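Local coordinates for PlaB phospholipase (Legionella pneumophila, PDB 6ZTI) that hydrolyses phospholipids as an alpha/beta-hydrolase virulence enzyme whose activity is controlled by NAD(H)-mediated tetramerization, at the interface of chains A and B. Coordinates in Å, arbitrary orientation; residue numbers count along the deposited sequence, not the author numbering. Chains: chain A/B, PlaB phospholipase.

Contact 1: the interface of chains A and B. Residues chain A 476-479; chain B 27-28.
The imidazole of B:His28 lies flat against the backbone of A:Ala477 and A:Lys478. On one face the carbonyl carbon of A:Ala477 stands 3.6 Å from the ring centroid, and the amide N of A:Lys478 sits over the same central region, so the peptide group joining the two residues is stacked flat on the ring, about 11° from parallel. The edge is met in plane by A:Pro476, whose CB comes 3.7 Å from CE1 of B:His28. At the CD2 corner the side chain of A:Lys478 passes by, crossing the imidazole obliquely, with its CD 3.6 Å from B:His28 CD2. This lysine is poorly ordered, so the contacts of its methylenes and NZ with the ring are uncertain.

The ring is placed by its first torsion: CG is anti to the backbone N (chi1 -161°), which carries the imidazole along the partner segment toward A:Pro476. B:His28 hides 73 Å² of its surface in this way, against 40 Å² for B:Thr27, and the contact of the histidine is one of shape and ring face.

Polar pairing falls to the main chain. A:Lys478 and B:His28 form an antiparallel beta bridge, although both segments are otherwise loop. Next to it the amide of A:Ile479 donates to the carbonyl oxygen of B:Thr27; the angle of 172° at the hydrogen shows a nearly straight bond. The carbonyl is nevertheless approached from above its plane. Alongside this bond the A:Ile479 side chain folds back over the B:Thr27-B:His28 peptide, its CG1 beside its own backbone N (chi1 -64°). The tip of that branch, the delta-methyl CD1, ends 3.8 Å from the backbone N of B:His28.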
# COMPACT_ATOMS: atom_id res chain seq x y z
N PRO A 476 28.61 32.81 -10.71
CA PRO A 476 27.78 31.61 -10.54
C PRO A 476 28.65 30.37 -10.31
O PRO A 476 29.76 30.26 -10.84
CB PRO A 476 27.01 31.51 -11.87
CG PRO A 476 27.05 32.85 -12.44
CD PRO A 476 28.35 33.46 -12.01
N ALA A 477 28.13 29.44 -9.52
CA ALA A 477 28.89 28.24 -9.18
C ALA A 477 27.94 27.10 -8.86
O ALA A 477 26.78 27.31 -8.49
CB ALA A 477 29.82 28.50 -7.99
N LYS A 478 28.45 25.88 -8.99
CA LYS A 478 27.70 24.71 -8.56
C LYS A 478 27.38 24.83 -7.08
O LYS A 478 28.16 25.35 -6.28
CB LYS A 478 28.49 23.43 -8.80
CG LYS A 478 28.98 23.22 -10.22
CD LYS A 478 27.92 22.59 -11.11
CE LYS A 478 28.49 22.23 -12.50
NZ LYS A 478 29.42 23.27 -13.05
N ILE A 479 26.21 24.33 -6.70
CA ILE A 479 25.77 24.31 -5.31
C ILE A 479 26.26 23.02 -4.68
O ILE A 479 25.85 21.93 -5.08
CB ILE A 479 24.24 24.43 -5.21
CG1 ILE A 479 23.80 25.79 -5.76
CG2 ILE A 479 23.78 24.23 -3.76
CD1 ILE A 479 22.31 25.95 -5.87
N THR B 27 20.82 23.21 -9.11
CA THR B 27 22.15 22.79 -8.68
C THR B 27 23.24 23.78 -9.06
O THR B 27 24.43 23.44 -8.94
CB THR B 27 22.51 21.42 -9.28
OG1 THR B 27 22.56 21.50 -10.71
CG2 THR B 27 21.50 20.37 -8.86
N HIS B 28 22.89 24.99 -9.47
CA HIS B 28 23.87 25.95 -9.96
C HIS B 28 23.24 27.34 -9.90
O HIS B 28 22.09 27.51 -10.33
CB HIS B 28 24.28 25.59 -11.39
CG HIS B 28 25.56 26.21 -11.84
ND1 HIS B 28 25.81 27.57 -11.74
CD2 HIS B 28 26.67 25.67 -12.40
CE1 HIS B 28 27.01 27.83 -12.22
NE2 HIS B 28 27.56 26.70 -12.62

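Contact 2: the interface of chains A and B. Residues chain A 421, 427-429, 461; chain B 64, 66-67, 71.
B:Thr66 reaches across to A:Ala427 with both branches of its side chain and to A:Arg461 with its carbonyl, hiding 61 Å² in all. Its methyl CG2 packs 3.7 Å from CB of A:Ala427 and points toward the ring of A:Pro421, a proline that follows a cis peptide bond; these two side chains slide past each other in opposite directions. The hydroxyl OG1 lies between the backbone N and the carbonyl carbon (chi1 69°), a setting that lets it bond to B:Asp64 OD1 at 2.7 Å while it faces the A:Ala427 methyl. The same carboxylate oxygen also takes the amide of B:Thr66, nearly along its C-O axis, whereas the hydroxyl comes from above the carboxylate plane. Two donors hold OD1 and probably help fix the B:64-66 loop.

While OD1 is bound within its own chain, OD2 of B:Asp64 faces chain A. The amide of A:Leu428, next to A:Ala427, donates to OD2 at 3.3 Å, long but almost straight; it arrives on the syn side, 23° out of the carboxylate plane.

Charge is paired at A:Arg461 and B:Asp71, the latter in helix 69-89. The arginine chain is extended from CG to NE and presents its guanidinium side-on: NE meets OD1 of B:Asp71 at 2.9 Å and NH2 meets OD2 at 2.6 Å, each on a syn lone pair. The two planes are 19° apart, nearly coplanar, as expected of a bidentate salt bridge. NH2 also donates to the carbonyl O of B:Thr66 at 2.7 Å, in the guanidinium plane but bent at the hydrogen. CB of A:Ala429 lies 3.4 Å above that plane, toward the rim, and supports the group from one face.

Together these bonds clamp the 64-71 segment of one subunit to residues 427-429 and 461 of the other, a polar fastening in the two-fold interface that probably helps hold the tetrameric enzyme together.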
# COMPACT_ATOMS: atom_id res chain seq x y z
N PRO A 421 17.90 9.78 9.79
CA PRO A 421 19.36 9.67 9.64
C PRO A 421 20.12 10.15 10.86
O PRO A 421 19.60 11.01 11.59
CB PRO A 421 19.66 10.56 8.43
CG PRO A 421 18.56 11.52 8.39
CD PRO A 421 17.33 10.86 8.96
N ALA A 427 22.58 12.63 5.86
CA ALA A 427 21.56 13.58 5.44
C ALA A 427 21.84 14.89 6.15
O ALA A 427 22.39 14.90 7.26
CB ALA A 427 20.15 13.09 5.76
N LEU A 428 21.45 15.99 5.51
CA LEU A 428 21.70 17.31 6.08
C LEU A 428 20.75 17.63 7.23
O LEU A 428 21.00 18.59 7.97
CB LEU A 428 21.60 18.36 4.98
CG LEU A 428 22.71 18.21 3.94
CD1 LEU A 428 22.39 19.01 2.68
CD2 LEU A 428 24.06 18.63 4.51
N ALA A 429 19.66 16.87 7.37
CA ALA A 429 18.80 16.88 8.55
C ALA A 429 18.90 15.51 9.22
O ALA A 429 18.75 14.49 8.55
CB ALA A 429 17.34 17.17 8.18
N ARG A 461 15.84 17.87 16.16
CA ARG A 461 16.08 17.76 14.73
C ARG A 461 17.23 18.69 14.38
O ARG A 461 17.11 19.91 14.52
CB ARG A 461 14.81 18.10 13.95
CG ARG A 461 14.95 17.91 12.45
CD ARG A 461 13.62 18.10 11.74
NE ARG A 461 13.77 18.07 10.29
CZ ARG A 461 13.80 16.96 9.57
NH1 ARG A 461 13.71 15.77 10.16
NH2 ARG A 461 13.93 17.04 8.25
N ASP B 64 17.63 16.87 -1.43
CA ASP B 64 17.81 15.95 -0.31
C ASP B 64 16.44 15.52 0.20
O ASP B 64 15.64 16.36 0.63
CB ASP B 64 18.61 16.62 0.81
CG ASP B 64 18.83 15.71 2.01
OD1 ASP B 64 17.93 14.91 2.36
OD2 ASP B 64 19.92 15.79 2.62
N THR B 66 15.45 14.25 2.89
CA THR B 66 15.14 14.46 4.30
C THR B 66 14.86 15.92 4.65
O THR B 66 14.29 16.19 5.71
CB THR B 66 16.28 13.95 5.18
OG1 THR B 66 17.43 14.78 5.01
CG2 THR B 66 16.64 12.52 4.80
N VAL B 67 15.20 16.86 3.77
CA VAL B 67 15.09 18.28 4.05
C VAL B 67 13.67 18.75 3.77
O VAL B 67 13.09 18.42 2.73
CB VAL B 67 16.12 19.08 3.23
CG1 VAL B 67 15.93 20.58 3.43
CG2 VAL B 67 17.53 18.65 3.62
N ASP B 71 12.71 23.10 7.50
CA ASP B 71 14.17 23.08 7.62
C ASP B 71 14.81 24.23 6.84
O ASP B 71 15.72 24.91 7.35
CB ASP B 71 14.74 21.76 7.08
CG ASP B 71 14.34 20.53 7.90
OD1 ASP B 71 13.83 20.64 9.04
OD2 ASP B 71 14.57 19.42 7.35

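The C-alpha centres of contact 1 and contact 2 lie about 20 Å apart. They share no residue, but in both the C-terminal part of chain A meets the N-terminal part of chain B. That C-terminal part divides between them: the extended tail, residues 476-479, lies on segment 27-28 in contact 1, while residues 421, 427-429 and 461, from the domain preceding the tail, meet the loop and start of helix 69-89 in contact 2. Tail and domain thus each grip chain B. Two-fold symmetry repeats both with the chains exchanged, an arrangement that fits reciprocal embrace within the tetramer.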